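Local atomic coordinates of murein peptide amidase A (Escherichia coli O157:H7, PDB entry 5HXD), a protein that probably hydrolyses, as a zinc-dependent M14-family amidase, the gamma-D-glutamyl-diaminopimelate bond of murein tripeptide during peptidoglycan degradation. Residues 13-19 against 30-34; 23-29 against 80-84. All coordinates share one frame; numbering follows the deposited sequence.

Contact 1: 13-19 against 30-34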
loop_
_atom_site.group_PDB
_atom_site.type_symbol
_atom_site.label_atom_id
_atom_site.label_comp_id
_atom_site.label_asym_id
_atom_site.label_seq_id
_atom_site.Cartn_x
_atom_site.Cartn_y
_atom_site.Cartn_z
ATOM N N PHE A 13 3.770 -11.304 -12.243
ATOM C CA PHE A 13 3.627 -12.467 -11.387
ATOM C C PHE A 13 3.710 -13.745 -12.233
ATOM O O PHE A 13 3.170 -13.802 -13.348
ATOM C CB PHE A 13 2.296 -12.422 -10.613
ATOM C CG PHE A 13 2.272 -11.427 -9.475
ATOM C CD1 PHE A 13 2.970 -11.678 -8.302
ATOM C CD2 PHE A 13 1.535 -10.251 -9.577
ATOM C CE1 PHE A 13 2.966 -10.777 -7.259
ATOM C CE2 PHE A 13 1.513 -9.334 -8.525
ATOM C CZ PHE A 13 2.229 -9.598 -7.363
ATOM N N PRO A 14 4.400 -14.774 -11.712
ATOM C CA PRO A 14 4.275 -16.112 -12.299
ATOM C C PRO A 14 2.821 -16.584 -12.225
ATOM O O PRO A 14 2.133 -16.266 -11.249
ATOM C CB PRO A 14 5.195 -16.976 -11.420
ATOM C CG PRO A 14 5.336 -16.209 -10.123
ATOM C CD PRO A 14 5.289 -14.754 -10.536
ATOM N N PRO A 15 2.363 -17.350 -13.233
ATOM C CA PRO A 15 0.977 -17.833 -13.390
ATOM C C PRO A 15 0.352 -18.474 -12.134
ATOM O O PRO A 15 1.062 -18.842 -11.198
ATOM C CB PRO A 15 1.100 -18.889 -14.500
ATOM C CG PRO A 15 2.335 -18.528 -15.249
ATOM C CD PRO A 15 3.267 -17.906 -14.261
ATOM N N GLY A 16 -0.971 -18.621 -12.139
ATOM C CA GLY A 16 -1.672 -19.337 -11.086
ATOM C C GLY A 16 -2.256 -18.462 -9.990
ATOM O O GLY A 16 -2.312 -18.852 -8.818
ATOM N N THR A 17 -2.684 -17.265 -10.361
ATOM C CA THR A 17 -3.357 -16.405 -9.423
ATOM C C THR A 17 -4.806 -16.863 -9.385
ATOM O O THR A 17 -5.345 -17.343 -10.399
ATOM C CB THR A 17 -3.250 -14.917 -9.818
ATOM O OG1 THR A 17 -3.510 -14.105 -8.674
ATOM C CG2 THR A 17 -4.242 -14.565 -10.903
ATOM N N GLU A 18 -5.415 -16.748 -8.206
ATOM C CA GLU A 18 -6.818 -17.091 -8.007
ATOM C C GLU A 18 -7.505 -16.000 -7.198
ATOM O O GLU A 18 -6.838 -15.179 -6.577
ATOM C CB GLU A 18 -6.954 -18.435 -7.290
ATOM C CG GLU A 18 -6.326 -19.636 -8.000
ATOM C CD GLU A 18 -6.782 -19.793 -9.448
ATOM O OE1 GLU A 18 -7.964 -19.517 -9.766
ATOM O OE2 GLU A 18 -5.942 -20.200 -10.276
ATOM N N HIS A 19 -8.833 -15.986 -7.202
ATOM C CA HIS A 19 -9.588 -15.098 -6.317
ATOM C C HIS A 19 -10.358 -15.879 -5.236
ATOM O O HIS A 19 -11.087 -16.807 -5.569
ATOM C CB HIS A 19 -10.593 -14.248 -7.108
ATOM C CG HIS A 19 -9.970 -13.328 -8.120
ATOM N ND1 HIS A 19 -8.933 -12.475 -7.811
ATOM C CD2 HIS A 19 -10.296 -13.081 -9.408
ATOM C CE1 HIS A 19 -8.616 -11.772 -8.888
ATOM N NE2 HIS A 19 -9.430 -12.112 -9.865
ATOM N N ILE A 30 -7.344 -11.709 -3.708
ATOM C CA ILE A 30 -6.438 -12.460 -4.568
ATOM C C ILE A 30 -5.547 -13.377 -3.733
ATOM O O ILE A 30 -5.054 -12.966 -2.683
ATOM C CB ILE A 30 -5.553 -11.492 -5.415
ATOM C CG1 ILE A 30 -6.437 -10.554 -6.236
ATOM C CG2 ILE A 30 -4.612 -12.248 -6.322
ATOM C CD1 ILE A 30 -5.718 -9.301 -6.778
ATOM N N TRP A 31 -5.349 -14.612 -4.183
ATOM C CA TRP A 31 -4.368 -15.478 -3.537
ATOM C C TRP A 31 -3.610 -16.330 -4.526
ATOM O O TRP A 31 -4.015 -16.513 -5.676
ATOM C CB TRP A 31 -5.012 -16.384 -2.482
ATOM C CG TRP A 31 -5.901 -17.448 -3.026
ATOM C CD1 TRP A 31 -7.037 -17.271 -3.766
ATOM C CD2 TRP A 31 -5.752 -18.868 -2.850
ATOM N NE1 TRP A 31 -7.602 -18.490 -4.063
ATOM C CE2 TRP A 31 -6.833 -19.484 -3.516
ATOM C CE3 TRP A 31 -4.814 -19.669 -2.197
ATOM C CZ2 TRP A 31 -6.998 -20.872 -3.547
ATOM C CZ3 TRP A 31 -4.983 -21.048 -2.220
ATOM C CH2 TRP A 31 -6.064 -21.636 -2.895
ATOM N N PHE A 32 -2.504 -16.862 -4.033
ATOM C CA PHE A 32 -1.535 -17.533 -4.863
ATOM C C PHE A 32 -1.318 -18.917 -4.315
ATOM O O PHE A 32 -0.408 -19.110 -3.519
ATOM C CB PHE A 32 -0.227 -16.742 -4.883
ATOM C CG PHE A 32 -0.380 -15.345 -5.409
ATOM C CD1 PHE A 32 -0.172 -15.071 -6.742
ATOM C CD2 PHE A 32 -0.754 -14.311 -4.573
ATOM C CE1 PHE A 32 -0.330 -13.796 -7.235
ATOM C CE2 PHE A 32 -0.906 -13.026 -5.061
ATOM C CZ PHE A 32 -0.693 -12.773 -6.393
ATOM N N PRO A 33 -2.169 -19.876 -4.720
ATOM C CA PRO A 33 -2.088 -21.263 -4.232
ATOM C C PRO A 33 -0.729 -21.892 -4.522
ATOM O O PRO A 33 -0.174 -21.682 -5.612
ATOM C CB PRO A 33 -3.210 -21.992 -5.004
ATOM C CG PRO A 33 -3.574 -21.104 -6.118
ATOM C CD PRO A 33 -3.261 -19.695 -5.691
ATOM N N ALA A 34 -0.197 -22.634 -3.548
ATOM C CA ALA A 34 1.104 -23.289 -3.688
ATOM C C ALA A 34 1.009 -24.269 -4.827
ATOM O O ALA A 34 -0.015 -24.948 -4.972
ATOM C CB ALA A 34 1.524 -23.984 -2.398
HETATM O O HOH W 1 -9.978 -19.884 -4.928
#
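E18 and W31 form an antiparallel hydrogen-bonded pair, in which E18 N donates to W31 O at 2.9 Å and W31 N donates to E18 O at 2.9 Å, while H19 and I30 follow as the non-hydrogen-bonded pair. The side chains divide between the two faces of the hairpin. On one, the CB of E18 sits 3.3 Å from W31 NE1. The W31 side chain, folded back between its own N and carbonyl carbon (chi1 69°), brings CD1 and NE1 alongside E18, CD1 close to its carbonyl group. P33 CD lies over one face of the indole, toward its rim, and P33 CG meets E18 CG at 3.6 Å. A water, 2.9 Å from W31 NE1, accepts from it and gives a weak bond to H19 O. On the other face, I30 CG1 lies in the plane of the H19 imidazole, 3.5 Å from ND1 at the ring edge. T17 places OG1 beside I30 CG2 and F32 CE1. Beyond the paired residues, F32 CZ stands over the centre of the F13 ring, the two rings inclined at 38°; L63 of helix 53-65 touches both phenylalanines, and L88 and L86 of the second subunit pack on F13 and F32 respectively. F32 is also joined to V75 of strand 74-76 by backbone hydrogen bonds. Two backbone bonds thus fix the alignment of the strands, and mostly apolar contact carries the rest: the E18 carboxylate leads away from W31, so the indole packs against CB of the glutamate, while the N-H of the indole is satisfied by water.

Contact 2: 23-29 against 80-84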
loop_
_atom_site.group_PDB
_atom_site.type_symbol
_atom_site.label_atom_id
_atom_site.label_comp_id
_atom_site.label_asym_id
_atom_site.label_seq_id
_atom_site.Cartn_x
_atom_site.Cartn_y
_atom_site.Cartn_z
ATOM N N SER A 23 -13.597 -7.606 -1.768
ATOM C CA SER A 23 -13.610 -6.552 -0.754
ATOM C C SER A 23 -14.943 -5.834 -0.760
ATOM O O SER A 23 -15.683 -5.886 -1.735
ATOM C CB SER A 23 -12.475 -5.535 -0.987
ATOM O OG SER A 23 -12.620 -4.828 -2.217
ATOM N N LEU A 24 -15.228 -5.155 0.341
ATOM C CA LEU A 24 -16.396 -4.290 0.459
ATOM C C LEU A 24 -16.629 -3.312 -0.710
ATOM O O LEU A 24 -17.765 -3.094 -1.135
ATOM C CB LEU A 24 -16.285 -3.493 1.746
ATOM C CG LEU A 24 -17.580 -2.780 2.071
ATOM C CD1 LEU A 24 -18.731 -3.782 2.235
ATOM C CD2 LEU A 24 -17.382 -1.965 3.317
ATOM N N LEU A 25 -15.563 -2.719 -1.230
ATOM C CA LEU A 25 -15.706 -1.746 -2.312
ATOM C C LEU A 25 -15.648 -2.402 -3.701
ATOM O O LEU A 25 -15.787 -1.733 -4.727
ATOM C CB LEU A 25 -14.633 -0.644 -2.190
ATOM C CG LEU A 25 -14.753 0.391 -1.051
ATOM C CD1 LEU A 25 -13.802 1.581 -1.240
ATOM C CD2 LEU A 25 -16.192 0.888 -0.884
ATOM N N GLY A 26 -15.441 -3.709 -3.743
ATOM C CA GLY A 26 -15.547 -4.430 -5.002
ATOM C C GLY A 26 -14.252 -4.938 -5.615
ATOM O O GLY A 26 -14.269 -5.484 -6.711
ATOM N N ALA A 27 -13.131 -4.767 -4.926
ATOM C CA ALA A 27 -11.864 -5.263 -5.449
ATOM C C ALA A 27 -11.799 -6.783 -5.296
ATOM O O ALA A 27 -12.519 -7.351 -4.475
ATOM C CB ALA A 27 -10.701 -4.603 -4.742
ATOM N N PRO A 28 -10.957 -7.457 -6.092
ATOM C CA PRO A 28 -10.915 -8.900 -5.821
ATOM C C PRO A 28 -10.035 -9.222 -4.630
ATOM O O PRO A 28 -9.069 -8.512 -4.346
ATOM C CB PRO A 28 -10.341 -9.503 -7.111
ATOM C CG PRO A 28 -9.644 -8.387 -7.793
ATOM C CD PRO A 28 -10.259 -7.091 -7.336
ATOM N N LEU A 29 -10.397 -10.272 -3.910
ATOM C CA LEU A 29 -9.483 -10.850 -2.943
ATOM C C LEU A 29 -8.656 -11.911 -3.679
ATOM O O LEU A 29 -9.191 -12.843 -4.251
ATOM C CB LEU A 29 -10.256 -11.400 -1.749
ATOM C CG LEU A 29 -11.006 -10.276 -0.999
ATOM C CD1 LEU A 29 -12.047 -10.826 -0.052
ATOM C CD2 LEU A 29 -10.039 -9.369 -0.240
ATOM N N ASN A 80 -6.622 -6.880 2.898
ATOM C CA ASN A 80 -7.478 -5.693 2.940
ATOM C C ASN A 80 -7.207 -4.727 1.794
ATOM O O ASN A 80 -6.727 -3.639 2.021
ATOM C CB ASN A 80 -7.260 -5.002 4.288
ATOM C CG ASN A 80 -8.113 -3.769 4.491
ATOM O OD1 ASN A 80 -9.067 -3.518 3.756
ATOM N ND2 ASN A 80 -7.780 -2.998 5.519
ATOM N N PRO A 81 -7.520 -5.116 0.550
ATOM C CA PRO A 81 -7.133 -4.291 -0.606
ATOM C C PRO A 81 -7.801 -2.910 -0.689
ATOM O O PRO A 81 -7.298 -2.048 -1.434
ATOM C CB PRO A 81 -7.540 -5.156 -1.807
ATOM C CG PRO A 81 -8.478 -6.159 -1.288
ATOM C CD PRO A 81 -8.161 -6.376 0.146
ATOM N N ASP A 82 -8.903 -2.704 0.037
ATOM C CA ASP A 82 -9.517 -1.369 0.155
ATOM C C ASP A 82 -8.732 -0.521 1.163
ATOM O O ASP A 82 -8.621 0.689 1.011
ATOM C CB ASP A 82 -10.991 -1.441 0.598
ATOM C CG ASP A 82 -11.899 -2.071 -0.439
ATOM O OD1 ASP A 82 -11.501 -2.211 -1.616
ATOM O OD2 ASP A 82 -13.033 -2.420 -0.064
ATOM N N GLY A 83 -8.228 -1.179 2.206
ATOM C CA GLY A 83 -7.320 -0.565 3.157
ATOM C C GLY A 83 -6.075 -0.024 2.471
ATOM O O GLY A 83 -5.836 1.192 2.542
ATOM N N CYS A 84 -5.303 -0.906 1.810
ATOM C CA CYS A 84 -4.053 -0.531 1.131
ATOM C C CYS A 84 -4.258 0.691 0.181
ATOM O O CYS A 84 -3.440 1.618 0.168
ATOM C CB CYS A 84 -3.438 -1.703 0.314
ATOM S SG CYS A 84 -3.817 -3.438 0.740
#
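D82 reaches into the turn 23-26 and uses both carboxylate oxygens: S23 OG donates to OD1 at 2.9 Å, and L25 N donates to OD2 at 2.8 Å. The serine hydroxyl comes from above the carboxylate plane, 39° out of it, whereas L25 N approaches OD2 on the syn side, close to that plane. S23 OG can reach inward because it lies between its own N and carbonyl carbon (chi1 64°); there it also accepts A27 N, at 2.8 Å, and so relays the grip on D82 across the neck of the turn. CB and CG of L25 lean over the carboxylate. Alongside, the P81 ring covers the strand after the turn, its CD 3.6 Å from L29 CD2 and its CB 4.3 Å from A27 CB. Farther out, N80 caps the first turn of helix 81-85 through a weak bond from G83 N to OD1, and C84 is tied to C78 by a disulfide. R22 of the second subunit bonds L25 O, so the dimer partner also holds the turn. The negative D82 near the helix N-terminus would probably be stabilised there. S23-G26 is a type I turn with G26 as the G1 bulge residue, the classic 3:5 hairpin end, here docked onto P81 and D82 in the first turn of a helix whose N-cap is N80.

How the contacts relate
Both contacts use the hairpin of strands 18-22 and 28-31, but at its two ends: contact 1 joins the open end, contact 2 the turn end, their centres about 16 Å apart. They meet where H19 packs on P28 and on the carbonyl of L29. Contact 1 is partly exposed and relies on strand pairing with an aromatic and aliphatic border; contact 2 is buried and rests on a carboxylate accepting two hydrogen bonds from the turn, with proline packing beside it. Only contact 2 holds part of a helix. Each also reaches the second subunit, Q85 of which touches I30 in contact 1 and P81 in contact 2.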